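Local coordinates for protein mandelate racemase / muconate lactonizing enzyme (PDB 2POD) that is a member of the enolase superfamily of unknown specific function that binds a sodium ion and may act as a lyase, at residues B[34-39]-B[295-300]; B[44-49]-B[84-89]; B[240-245]-B[264-269]. All coordinates share one frame; numbering follows the deposited sequence.

Interaction 1. Residues B[34-39]-B[295-300]; sequences GETFYG and DISWCG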
ATOM      1  N   GLY B  34      26.906 -21.989  29.117  1.00 45.22           N
ATOM      2  CA  GLY B  34      26.584 -21.309  27.873  1.00 46.12           C
ATOM      3  C   GLY B  34      27.644 -21.480  26.807  1.00 45.81           C
ATOM      4  O   GLY B  34      28.764 -21.933  27.081  1.00 45.12           O
ATOM      5  N   GLU B  35      27.283 -21.106  25.585  1.00 41.52           N
ATOM      6  CA  GLU B  35      28.187 -21.197  24.445  1.00 43.89           C
ATOM      7  C   GLU B  35      27.836 -20.135  23.411  1.00 44.55           C
ATOM      8  O   GLU B  35      26.665 -19.794  23.257  1.00 44.03           O
ATOM      9  CB  GLU B  35      28.065 -22.574  23.808  1.00 43.09           C
ATOM     10  CG  GLU B  35      29.218 -22.994  22.938  1.00 40.68           C
ATOM     11  CD  GLU B  35      28.961 -24.328  22.289  1.00 52.41           C
ATOM     12  OE1 GLU B  35      28.067 -24.400  21.429  1.00 59.19           O
ATOM     13  OE2 GLU B  35      29.631 -25.312  22.652  1.00 55.36           O
ATOM     14  N   THR B  36      28.847 -19.633  22.703  1.00 43.45           N
ATOM     15  CA  THR B  36      28.645 -18.971  21.412  1.00 43.68           C
ATOM     16  C   THR B  36      29.823 -19.148  20.450  1.00 47.97           C
ATOM     17  O   THR B  36      30.898 -19.587  20.851  1.00 54.20           O
ATOM     18  CB  THR B  36      28.305 -17.470  21.573  1.00 40.72           C
ATOM     19  OG1 THR B  36      27.920 -16.930  20.302  1.00 44.90           O
ATOM     20  CG2 THR B  36      29.484 -16.691  22.132  1.00 29.77           C
ATOM     21  N   PHE B  37      29.609 -18.794  19.185  1.00 45.18           N
ATOM     22  CA  PHE B  37      30.549 -19.101  18.116  1.00 45.45           C
ATOM     23  C   PHE B  37      30.820 -17.872  17.241  1.00 49.66           C
ATOM     24  O   PHE B  37      29.949 -17.005  17.091  1.00 50.25           O
ATOM     25  CB  PHE B  37      29.999 -20.249  17.272  1.00 46.05           C
ATOM     26  CG  PHE B  37      31.053 -21.060  16.561  1.00 50.74           C
ATOM     27  CD1 PHE B  37      31.735 -22.080  17.224  1.00 40.21           C
ATOM     28  CD2 PHE B  37      31.349 -20.819  15.218  1.00 50.68           C
ATOM     29  CE1 PHE B  37      32.699 -22.846  16.558  1.00 55.45           C
ATOM     30  CE2 PHE B  37      32.308 -21.582  14.542  1.00 55.92           C
ATOM     31  CZ  PHE B  37      32.986 -22.596  15.215  1.00 53.27           C
ATOM     32  N   TYR B  38      32.030 -17.820  16.674  1.00 47.33           N
ATOM     33  CA  TYR B  38      32.635 -16.629  16.058  1.00 42.89           C
ATOM     34  C   TYR B  38      32.947 -15.492  17.010  1.00 43.05           C
ATOM     35  O   TYR B  38      32.216 -15.265  17.969  1.00 45.39           O
ATOM     36  CB  TYR B  38      31.860 -16.115  14.829  1.00 46.87           C
ATOM     37  CG  TYR B  38      31.715 -17.122  13.714  1.00 50.86           C
ATOM     38  CD1 TYR B  38      32.797 -17.903  13.295  1.00 50.17           C
ATOM     39  CD2 TYR B  38      30.496 -17.289  13.069  1.00 59.54           C
ATOM     40  CE1 TYR B  38      32.656 -18.831  12.263  1.00 58.74           C
ATOM     41  CE2 TYR B  38      30.342 -18.214  12.043  1.00 68.05           C
ATOM     42  CZ  TYR B  38      31.424 -18.981  11.645  1.00 67.59           C
ATOM     43  OH  TYR B  38      31.259 -19.889  10.625  1.00 66.72           O
ATOM     44  N   GLY B  39      34.046 -14.782  16.726  1.00 43.77           N
ATOM     45  CA  GLY B  39      34.440 -13.570  17.447  1.00 38.71           C
ATOM     46  C   GLY B  39      34.519 -13.760  18.948  1.00 44.48           C
ATOM     47  O   GLY B  39      34.026 -12.919  19.712  1.00 45.79           O
ATOM     48  N   ASP B 295      19.671 -18.910  15.016  1.00 48.12           N
ATOM     49  CA  ASP B 295      20.752 -19.459  15.823  1.00 44.32           C
ATOM     50  C   ASP B 295      20.638 -18.933  17.244  1.00 41.51           C
ATOM     51  O   ASP B 295      20.765 -17.735  17.453  1.00 47.29           O
ATOM     52  CB  ASP B 295      22.112 -19.087  15.221  1.00 43.48           C
ATOM     53  CG  ASP B 295      23.275 -19.792  15.902  1.00 41.85           C
ATOM     54  OD1 ASP B 295      23.515 -19.540  17.102  1.00 37.21           O
ATOM     55  OD2 ASP B 295      23.964 -20.591  15.232  1.00 48.98           O
ATOM     56  N   ILE B 296      20.455 -19.823  18.220  1.00 39.50           N
ATOM     57  CA  ILE B 296      20.271 -19.394  19.616  1.00 39.80           C
ATOM     58  C   ILE B 296      21.469 -18.698  20.273  1.00 40.06           C
ATOM     59  O   ILE B 296      21.302 -17.950  21.230  1.00 46.69           O
ATOM     60  CB  ILE B 296      19.608 -20.473  20.549  1.00 40.77           C
ATOM     61  CG1 ILE B 296      20.635 -21.308  21.321  1.00 41.62           C
ATOM     62  CG2 ILE B 296      18.513 -21.274  19.834  1.00 34.79           C
ATOM     63  CD1 ILE B 296      21.249 -22.438  20.561  1.00 52.00           C
ATOM     64  N   SER B 297      22.668 -18.910  19.738  1.00 40.35           N
ATOM     65  CA  SER B 297      23.839 -18.192  20.219  1.00 42.66           C
ATOM     66  C   SER B 297      24.089 -16.846  19.533  1.00 43.67           C
ATOM     67  O   SER B 297      24.970 -16.094  19.956  1.00 42.87           O
ATOM     68  CB  SER B 297      25.080 -19.062  20.109  1.00 45.76           C
ATOM     69  OG  SER B 297      25.464 -19.218  18.754  1.00 51.48           O
ATOM     70  N   TRP B 298      23.330 -16.549  18.479  1.00 42.51           N
ATOM     71  CA  TRP B 298      23.496 -15.291  17.745  1.00 41.52           C
ATOM     72  C   TRP B 298      22.279 -14.383  17.842  1.00 42.97           C
ATOM     73  O   TRP B 298      22.374 -13.209  17.496  1.00 39.90           O
ATOM     74  CB  TRP B 298      23.850 -15.524  16.259  1.00 41.95           C
ATOM     75  CG  TRP B 298      25.102 -16.326  16.012  1.00 37.34           C
ATOM     76  CD1 TRP B 298      26.150 -16.508  16.873  1.00 37.73           C
ATOM     77  CD2 TRP B 298      25.435 -17.050  14.821  1.00 38.81           C
ATOM     78  NE1 TRP B 298      27.106 -17.309  16.295  1.00 34.17           N
ATOM     79  CE2 TRP B 298      26.695 -17.653  15.035  1.00 32.55           C
ATOM     80  CE3 TRP B 298      24.791 -17.251  13.593  1.00 40.00           C
ATOM     81  CZ2 TRP B 298      27.322 -18.444  14.072  1.00 39.79           C
ATOM     82  CZ3 TRP B 298      25.418 -18.044  12.631  1.00 45.59           C
ATOM     83  CH2 TRP B 298      26.670 -18.629  12.878  1.00 44.47           C
ATOM     84  N   CYS B 299      21.146 -14.926  18.301  1.00 39.17           N
ATOM     85  CA  CYS B 299      19.852 -14.252  18.159  1.00 39.56           C
ATOM     86  C   CYS B 299      19.290 -13.629  19.436  1.00 41.23           C
ATOM     87  O   CYS B 299      18.273 -12.950  19.390  1.00 45.30           O
ATOM     88  CB  CYS B 299      18.814 -15.187  17.542  1.00 41.95           C
ATOM     89  SG  CYS B 299      18.116 -16.401  18.696  1.00 42.52           S
ATOM     90  N   GLY B 300      19.943 -13.857  20.572  1.00 44.55           N
ATOM     91  CA  GLY B 300      19.470 -13.322  21.848  1.00 36.74           C
ATOM     92  C   GLY B 300      19.148 -14.398  22.867  1.00 42.40           C
ATOM     93  O   GLY B 300      18.519 -14.125  23.889  1.00 47.95           O
TER

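Interaction 2. Residues B[44-49]-B[84-89]; sequences EAYIHE and RGNSAL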
ATOM      1  N   GLU B  44      33.813 -12.420  24.644  1.00 40.56           N
ATOM      2  CA  GLU B  44      34.408 -12.561  25.979  1.00 40.75           C
ATOM      3  C   GLU B  44      34.696 -11.202  26.619  1.00 39.49           C
ATOM      4  O   GLU B  44      34.358 -10.970  27.782  1.00 39.97           O
ATOM      5  CB  GLU B  44      35.687 -13.418  25.931  1.00 46.09           C
ATOM      6  CG  GLU B  44      36.525 -13.382  27.210  1.00 53.11           C
ATOM      7  CD  GLU B  44      37.781 -14.226  27.131  1.00 66.38           C
ATOM      8  OE1 GLU B  44      37.784 -15.344  27.698  1.00 68.55           O
ATOM      9  OE2 GLU B  44      38.766 -13.765  26.514  1.00 60.16           O
ATOM     10  N   ALA B  45      35.300 -10.305  25.848  1.00 37.45           N
ATOM     11  CA  ALA B  45      35.655  -8.986  26.350  1.00 42.44           C
ATOM     12  C   ALA B  45      34.425  -8.186  26.762  1.00 45.10           C
ATOM     13  O   ALA B  45      34.462  -7.481  27.769  1.00 46.36           O
ATOM     14  CB  ALA B  45      36.482  -8.226  25.334  1.00 42.08           C
ATOM     15  N   TYR B  46      33.342  -8.322  25.990  1.00 48.61           N
ATOM     16  CA  TYR B  46      32.045  -7.726  26.323  1.00 43.68           C
ATOM     17  C   TYR B  46      31.471  -8.263  27.643  1.00 42.51           C
ATOM     18  O   TYR B  46      30.985  -7.486  28.470  1.00 44.15           O
ATOM     19  CB  TYR B  46      31.028  -7.938  25.185  1.00 44.04           C
ATOM     20  CG  TYR B  46      29.592  -7.783  25.646  1.00 46.71           C
ATOM     21  CD1 TYR B  46      28.785  -8.904  25.876  1.00 33.24           C
ATOM     22  CD2 TYR B  46      29.057  -6.516  25.903  1.00 34.83           C
ATOM     23  CE1 TYR B  46      27.488  -8.761  26.330  1.00 38.44           C
ATOM     24  CE2 TYR B  46      27.759  -6.369  26.351  1.00 35.39           C
ATOM     25  CZ  TYR B  46      26.979  -7.489  26.558  1.00 33.97           C
ATOM     26  OH  TYR B  46      25.694  -7.336  27.010  1.00 44.63           O
ATOM     27  N   ILE B  47      31.494  -9.585  27.812  1.00 42.12           N
ATOM     28  CA  ILE B  47      30.983 -10.217  29.033  1.00 43.20           C
ATOM     29  C   ILE B  47      31.644  -9.653  30.292  1.00 44.37           C
ATOM     30  O   ILE B  47      30.951  -9.236  31.216  1.00 48.33           O
ATOM     31  CB  ILE B  47      31.080 -11.748  28.980  1.00 44.95           C
ATOM     32  CG1 ILE B  47      30.022 -12.302  28.019  1.00 41.42           C
ATOM     33  CG2 ILE B  47      30.913 -12.371  30.388  1.00 45.53           C
ATOM     34  CD1 ILE B  47      30.182 -13.791  27.711  1.00 40.44           C
ATOM     35  N   HIS B  48      32.973  -9.581  30.286  1.00 44.84           N
ATOM     36  CA  HIS B  48      33.729  -9.112  31.440  1.00 45.73           C
ATOM     37  C   HIS B  48      33.702  -7.587  31.600  1.00 47.44           C
ATOM     38  O   HIS B  48      33.807  -7.079  32.723  1.00 48.48           O
ATOM     39  CB  HIS B  48      35.168  -9.660  31.415  1.00 43.11           C
ATOM     40  CG  HIS B  48      35.241 -11.157  31.447  1.00 43.39           C
ATOM     41  ND1 HIS B  48      34.870 -11.896  32.549  1.00 48.17           N
ATOM     42  CD2 HIS B  48      35.636 -12.054  30.511  1.00 46.06           C
ATOM     43  CE1 HIS B  48      35.033 -13.182  32.293  1.00 49.34           C
ATOM     44  NE2 HIS B  48      35.497 -13.306  31.062  1.00 43.52           N
ATOM     45  N   GLU B  49      33.546  -6.866  30.489  1.00 45.91           N
ATOM     46  CA  GLU B  49      33.506  -5.399  30.515  1.00 44.07           C
ATOM     47  C   GLU B  49      32.208  -4.802  31.064  1.00 42.10           C
ATOM     48  O   GLU B  49      32.237  -3.806  31.785  1.00 48.32           O
ATOM     49  CB  GLU B  49      33.813  -4.822  29.137  1.00 40.30           C
ATOM     50  CG  GLU B  49      34.191  -3.351  29.139  1.00 53.65           C
ATOM     51  CD  GLU B  49      34.460  -2.810  27.747  1.00 61.12           C
ATOM     52  OE1 GLU B  49      35.152  -1.773  27.639  1.00 63.36           O
ATOM     53  OE2 GLU B  49      34.006  -3.429  26.759  1.00 52.11           O
ATOM     54  N   ARG B  84      26.001 -11.927  20.956  1.00 42.44           N
ATOM     55  CA  ARG B  84      26.498 -13.291  21.146  1.00 44.70           C
ATOM     56  C   ARG B  84      26.868 -13.564  22.609  1.00 43.61           C
ATOM     57  O   ARG B  84      26.654 -14.664  23.117  1.00 39.40           O
ATOM     58  CB  ARG B  84      27.692 -13.561  20.228  1.00 44.61           C
ATOM     59  CG  ARG B  84      27.369 -13.523  18.734  1.00 36.92           C
ATOM     60  CD  ARG B  84      28.540 -14.037  17.877  1.00 39.26           C
ATOM     61  NE  ARG B  84      29.830 -13.472  18.273  1.00 41.23           N
ATOM     62  CZ  ARG B  84      30.324 -12.314  17.842  1.00 41.75           C
ATOM     63  NH1 ARG B  84      31.502 -11.904  18.282  1.00 50.38           N
ATOM     64  NH2 ARG B  84      29.652 -11.560  16.980  1.00 45.39           N
ATOM     65  N   GLY B  85      27.405 -12.547  23.281  1.00 47.72           N
ATOM     66  CA  GLY B  85      27.735 -12.635  24.705  1.00 47.75           C
ATOM     67  C   GLY B  85      26.487 -12.813  25.543  1.00 49.23           C
ATOM     68  O   GLY B  85      26.427 -13.702  26.399  1.00 47.94           O
ATOM     69  N   ASN B  86      25.484 -11.976  25.269  1.00 45.88           N
ATOM     70  CA  ASN B  86      24.170 -12.085  25.888  1.00 40.84           C
ATOM     71  C   ASN B  86      23.530 -13.446  25.680  1.00 39.75           C
ATOM     72  O   ASN B  86      22.978 -14.021  26.615  1.00 43.48           O
ATOM     73  CB  ASN B  86      23.243 -10.981  25.385  1.00 35.33           C
ATOM     74  CG  ASN B  86      23.625  -9.619  25.917  1.00 40.38           C
ATOM     75  OD1 ASN B  86      24.368  -9.508  26.896  1.00 47.12           O
ATOM     76  ND2 ASN B  86      23.122  -8.566  25.273  1.00 34.13           N
ATOM     77  N   SER B  87      23.628 -13.964  24.462  1.00 41.63           N
ATOM     78  CA  SER B  87      23.026 -15.244  24.133  1.00 40.15           C
ATOM     79  C   SER B  87      23.672 -16.424  24.856  1.00 42.25           C
ATOM     80  O   SER B  87      22.964 -17.312  25.337  1.00 46.64           O
ATOM     81  CB  SER B  87      23.025 -15.470  22.629  1.00 37.92           C
ATOM     82  OG  SER B  87      22.597 -14.316  21.946  1.00 39.70           O
ATOM     83  N   ALA B  88      25.003 -16.429  24.932  1.00 45.26           N
ATOM     84  CA  ALA B  88      25.745 -17.419  25.728  1.00 44.36           C
ATOM     85  C   ALA B  88      25.366 -17.357  27.209  1.00 42.13           C
ATOM     86  O   ALA B  88      25.039 -18.375  27.812  1.00 46.02           O
ATOM     87  CB  ALA B  88      27.260 -17.233  25.549  1.00 42.00           C
ATOM     88  N   LEU B  89      25.393 -16.150  27.769  1.00 43.37           N
ATOM     89  CA  LEU B  89      24.915 -15.874  29.124  1.00 42.92           C
ATOM     90  C   LEU B  89      23.494 -16.383  29.373  1.00 49.02           C
ATOM     91  O   LEU B  89      23.195 -16.911  30.451  1.00 50.32           O
ATOM     92  CB  LEU B  89      24.963 -14.369  29.381  1.00 40.93           C
ATOM     93  CG  LEU B  89      25.989 -13.750  30.335  1.00 42.16           C
ATOM     94  CD1 LEU B  89      27.071 -14.696  30.818  1.00 42.41           C
ATOM     95  CD2 LEU B  89      26.579 -12.483  29.768  1.00 35.91           C
TER

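Interaction 3. Residues B[240-245]-B[264-269]; sequences YETFWH and SLAPVC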
ATOM      1  N   TYR B 240      15.509 -28.341 -10.249  1.00 58.72           N
ATOM      2  CA  TYR B 240      15.962 -29.365  -9.307  1.00 57.76           C
ATOM      3  C   TYR B 240      15.117 -29.487  -8.040  1.00 56.22           C
ATOM      4  O   TYR B 240      15.458 -30.265  -7.147  1.00 53.35           O
ATOM      5  CB  TYR B 240      17.423 -29.116  -8.921  1.00 60.32           C
ATOM      6  CG  TYR B 240      18.397 -29.331 -10.050  1.00 64.14           C
ATOM      7  CD1 TYR B 240      18.705 -30.617 -10.493  1.00 61.85           C
ATOM      8  CD2 TYR B 240      19.013 -28.253 -10.679  1.00 67.79           C
ATOM      9  CE1 TYR B 240      19.600 -30.822 -11.528  1.00 62.38           C
ATOM     10  CE2 TYR B 240      19.912 -28.450 -11.720  1.00 71.69           C
ATOM     11  CZ  TYR B 240      20.202 -29.738 -12.136  1.00 65.83           C
ATOM     12  OH  TYR B 240      21.090 -29.945 -13.163  1.00 71.84           O
ATOM     13  N   GLU B 241      14.033 -28.714  -7.965  1.00 58.07           N
ATOM     14  CA  GLU B 241      13.078 -28.768  -6.853  1.00 58.64           C
ATOM     15  C   GLU B 241      13.745 -28.828  -5.472  1.00 53.81           C
ATOM     16  O   GLU B 241      13.518 -29.755  -4.686  1.00 52.60           O
ATOM     17  CB  GLU B 241      12.073 -29.909  -7.052  1.00 62.76           C
ATOM     18  CG  GLU B 241      10.726 -29.459  -7.625  1.00 75.90           C
ATOM     19  CD  GLU B 241      10.147 -30.423  -8.662  1.00 84.56           C
ATOM     20  OE1 GLU B 241       9.156 -30.050  -9.332  1.00 79.50           O
ATOM     21  OE2 GLU B 241      10.676 -31.548  -8.812  1.00 87.06           O
ATOM     22  N   THR B 242      14.587 -27.837  -5.205  1.00 51.62           N
ATOM     23  CA  THR B 242      15.296 -27.720  -3.932  1.00 51.25           C
ATOM     24  C   THR B 242      14.342 -27.415  -2.767  1.00 52.71           C
ATOM     25  O   THR B 242      13.267 -26.831  -2.956  1.00 55.05           O
ATOM     26  CB  THR B 242      16.401 -26.648  -4.007  1.00 51.15           C
ATOM     27  OG1 THR B 242      15.845 -25.415  -4.483  1.00 48.39           O
ATOM     28  CG2 THR B 242      17.506 -27.092  -4.953  1.00 48.24           C
ATOM     29  N   PHE B 243      14.735 -27.826  -1.570  1.00 45.55           N
ATOM     30  CA  PHE B 243      13.863 -27.731  -0.409  1.00 46.66           C
ATOM     31  C   PHE B 243      13.772 -26.308   0.163  1.00 43.58           C
ATOM     32  O   PHE B 243      12.694 -25.875   0.563  1.00 43.92           O
ATOM     33  CB  PHE B 243      14.300 -28.726   0.664  1.00 44.39           C
ATOM     34  CG  PHE B 243      13.315 -28.894   1.780  1.00 38.27           C
ATOM     35  CD1 PHE B 243      12.153 -29.630   1.587  1.00 39.04           C
ATOM     36  CD2 PHE B 243      13.546 -28.313   3.023  1.00 44.86           C
ATOM     37  CE1 PHE B 243      11.236 -29.784   2.610  1.00 34.05           C
ATOM     38  CE2 PHE B 243      12.632 -28.462   4.065  1.00 38.36           C
ATOM     39  CZ  PHE B 243      11.478 -29.198   3.861  1.00 48.75           C
ATOM     40  N   TRP B 244      14.905 -25.606   0.207  1.00 42.32           N
ATOM     41  CA  TRP B 244      14.948 -24.202   0.604  1.00 41.62           C
ATOM     42  C   TRP B 244      16.177 -23.457   0.103  1.00 43.97           C
ATOM     43  O   TRP B 244      17.222 -24.058  -0.111  1.00 48.26           O
ATOM     44  CB  TRP B 244      14.718 -24.015   2.116  1.00 40.54           C
ATOM     45  CG  TRP B 244      15.894 -24.180   3.084  1.00 40.21           C
ATOM     46  CD1 TRP B 244      17.173 -23.704   2.946  1.00 35.80           C
ATOM     47  CD2 TRP B 244      15.844 -24.801   4.378  1.00 46.18           C
ATOM     48  NE1 TRP B 244      17.918 -24.016   4.048  1.00 37.84           N
ATOM     49  CE2 TRP B 244      17.131 -24.688   4.945  1.00 41.78           C
ATOM     50  CE3 TRP B 244      14.837 -25.461   5.103  1.00 43.17           C
ATOM     51  CZ2 TRP B 244      17.441 -25.203   6.211  1.00 44.99           C
ATOM     52  CZ3 TRP B 244      15.145 -25.974   6.363  1.00 41.82           C
ATOM     53  CH2 TRP B 244      16.439 -25.844   6.901  1.00 42.20           C
ATOM     54  N   HIS B 245      16.037 -22.149  -0.082  1.00 45.52           N
ATOM     55  CA  HIS B 245      17.161 -21.278  -0.393  1.00 43.44           C
ATOM     56  C   HIS B 245      17.505 -20.383   0.796  1.00 45.81           C
ATOM     57  O   HIS B 245      16.719 -19.512   1.185  1.00 38.73           O
ATOM     58  CB  HIS B 245      16.860 -20.425  -1.634  1.00 44.63           C
ATOM     59  CG  HIS B 245      16.676 -21.221  -2.889  1.00 49.28           C
ATOM     60  ND1 HIS B 245      15.985 -20.739  -3.979  1.00 49.93           N
ATOM     61  CD2 HIS B 245      17.090 -22.467  -3.227  1.00 45.47           C
ATOM     62  CE1 HIS B 245      15.980 -21.653  -4.933  1.00 54.93           C
ATOM     63  NE2 HIS B 245      16.638 -22.713  -4.499  1.00 44.29           N
ATOM     64  N   SER B 264      11.601 -17.249  -6.762  1.00 45.27           N
ATOM     65  CA  SER B 264      12.233 -18.483  -6.306  1.00 42.73           C
ATOM     66  C   SER B 264      11.160 -19.521  -6.030  1.00 43.24           C
ATOM     67  O   SER B 264      10.258 -19.277  -5.229  1.00 47.03           O
ATOM     68  CB  SER B 264      13.062 -18.209  -5.045  1.00 43.18           C
ATOM     69  OG  SER B 264      13.571 -19.399  -4.468  1.00 40.42           O
ATOM     70  N   LEU B 265      11.256 -20.664  -6.709  1.00 42.77           N
ATOM     71  CA  LEU B 265      10.364 -21.797  -6.472  1.00 45.24           C
ATOM     72  C   LEU B 265      10.531 -22.354  -5.062  1.00 45.77           C
ATOM     73  O   LEU B 265       9.542 -22.512  -4.342  1.00 49.34           O
ATOM     74  CB  LEU B 265      10.567 -22.900  -7.517  1.00 45.94           C
ATOM     75  CG  LEU B 265       9.445 -23.902  -7.856  1.00 56.09           C
ATOM     76  CD1 LEU B 265       9.876 -25.344  -7.639  1.00 50.54           C
ATOM     77  CD2 LEU B 265       8.073 -23.625  -7.209  1.00 55.62           C
ATOM     78  N   ALA B 266      11.774 -22.620  -4.664  1.00 40.39           N
ATOM     79  CA  ALA B 266      12.067 -22.944  -3.272  1.00 39.01           C
ATOM     80  C   ALA B 266      11.780 -21.774  -2.335  1.00 43.60           C
ATOM     81  O   ALA B 266      12.066 -20.624  -2.672  1.00 49.00           O
ATOM     82  CB  ALA B 266      13.490 -23.408  -3.114  1.00 31.78           C
ATOM     83  N   PRO B 267      11.212 -22.065  -1.151  1.00 43.38           N
ATOM     84  CA  PRO B 267      10.998 -21.015  -0.158  1.00 38.95           C
ATOM     85  C   PRO B 267      12.308 -20.488   0.409  1.00 43.27           C
ATOM     86  O   PRO B 267      13.292 -21.237   0.499  1.00 42.41           O
ATOM     87  CB  PRO B 267      10.194 -21.721   0.937  1.00 41.52           C
ATOM     88  CG  PRO B 267      10.519 -23.180   0.773  1.00 42.94           C
ATOM     89  CD  PRO B 267      10.741 -23.387  -0.689  1.00 34.61           C
ATOM     90  N   VAL B 268      12.321 -19.208   0.780  1.00 41.92           N
ATOM     91  CA  VAL B 268      13.490 -18.650   1.441  1.00 40.04           C
ATOM     92  C   VAL B 268      13.608 -19.022   2.916  1.00 41.85           C
ATOM     93  O   VAL B 268      12.626 -19.019   3.667  1.00 40.38           O
ATOM     94  CB  VAL B 268      13.825 -17.161   1.073  1.00 40.55           C
ATOM     95  CG1 VAL B 268      12.955 -16.637  -0.065  1.00 44.44           C
ATOM     96  CG2 VAL B 268      13.804 -16.237   2.271  1.00 43.90           C
ATOM     97  N   CYS B 269      14.819 -19.407   3.297  1.00 39.33           N
ATOM     98  CA  CYS B 269      15.135 -19.695   4.673  1.00 36.46           C
ATOM     99  C   CYS B 269      16.006 -18.552   5.178  1.00 39.13           C
ATOM    100  O   CYS B 269      17.037 -18.214   4.582  1.00 35.46           O
ATOM    101  CB  CYS B 269      15.867 -21.028   4.763  1.00 35.97           C
ATOM    102  SG  CYS B 269      16.314 -21.534   6.408  1.00 46.58           S
TER

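Interaction 1. Residues B[34-39]-B[295-300]
W298 holds its CG anti to the carbonyl carbon, beside the backbone N (chi1 -58°), which brings the indole against F37 and Y38; T36 sets OG1 anti to its own N (chi1 -171°), facing the turn at S297. The T36 hydroxyl then donates to S297 O at 3.1 Å, and the indole NE1 donates to F37 O at 3.0 Å; each donor sits above the plane of the carbonyl it meets. Tryptophan suits this place because one side chain offers both an N-H for a strand-end carbonyl and a broad apolar surface. Farther along that ring, W298 CZ2 lies 3.5 Å from Y38 CD2, the two ring planes 22° apart but slid so that they barely overlap. The contact fastens the end of edge strand 31-37 of the capping domain's antiparallel sheet to the loop after barrel strand 289-294. That loop is shaped by an Asx turn: D295 OD1 accepts from S297 N at 2.8 Å and from S297 OG at 2.6 Å, a double grip for which a small hydroxyl residue is apt. The other carboxylate oxygen, OD2, lies over one face of the indole and bonds H322 ND1, a pairing that resembles the His-Asp dyad of mandelate racemase relatives.

Interaction 2. Residues B[44-49]-B[84-89]
Y46 reaches helix 84-89 from helix 44-49 along the edge of its ring, not with a face. From CB, with CG anti to the backbone N (chi1 160°), the ring leads across to the other helix. CD1 comes first, 4.0 Å from G85 CA; glycine suits this spot because it has no side chain where the ring edge passes. CE1 follows, 3.3 Å from N86 OD1. At the tip, OH donates to that same OD1 at 2.5 Å, the ring and amide planes standing 72° apart. The N86 amide is held from its other end too, since ND2 bonds L70 O, which fixes which way round it lies. Beside the tyrosine, I47 uses its longer branch: CD1 rests 4.0 Å from G85 O, while I47 and L89 reach toward each other, CG1 of I47 lying 3.9 Å from L89 CD2. Branched aliphatic chains fit here, because I47 and L89 both also pack on V22 of the neighbouring strand. Around this glycine the segment axes approach to 9.1 Å and cross at -72°. The helix pair lies against the antiparallel sheet of the alpha+beta N-terminal capping domain of the enolase superfamily.

Interaction 3. Residues B[240-245]-B[264-269]
H245 and V268 pair in parallel, joining neighbouring strands of the modified TIM barrel, (beta/alpha)7beta, of the enolase superfamily through the beta-alpha-beta unit whose crossover is helix 257-263. Two backbone bonds set the register: H245 N donates to P267 O at 3.0 Å (167° at the hydrogen), and C269 N donates to H245 O at 2.8 Å (172°). Proline at 267 has no N-H to give, yet its carbonyl accepts the bond from H245 N.

Side chains then meet on both faces of the ladder. On the face of W244, the indole CG lies between the backbone N and the carbonyl carbon (chi1 83°), and C269 covers the ring: CB stands 3.5 Å from the centroid of the five-membered ring, and SG is 3.8 Å from the same point, a CH-pi and a sulfur-aromatic contact together. A small, polarisable cysteine fits well over a flat indole. On the face of H245, A266 CB sits over the centre of the imidazole, 3.5 Å from its centroid; alanine's single methyl suits a place directly over the ring. At the edge of the same imidazole, H245 ND1 donates to S264 OG at 2.8 Å.

Farther out, partners fix these rings. The other imidazole nitrogen, NE2, donates weakly to T242 OG1. W244 NE1 bonds E246, which ties the indole to a ligand of the sodium ion, and Y120 packs against the indole edge-to-face. V268 packs on helix 257-263, while R263 of a third subunit bonds S264 O. The serine that receives ND1 is itself positioned by its own segment, its OG donating to A266 O at 2.6 Å, in the carbonyl plane and on a lone pair.

All three contacts are buried, but interaction 1 lies nearest the middle of the chain, about 8 Å from its centre, where capping domain and barrel meet. Interaction 2 belongs wholly to the capping domain and interaction 3 wholly to the barrel, on opposite sides of that centre. The first two touch directly: strand 31-37 runs on into helix 40-55, and R84 NH1 probably bonds G39 O at 3.1 Å. Both also meet the second subunit, whereas interaction 3 meets a third. Their chemistry follows their place: side-chain donors on backbone carbonyls join the domains, apolar packing with one tyrosine bond joins the helices, and a backbone ladder joins the strands.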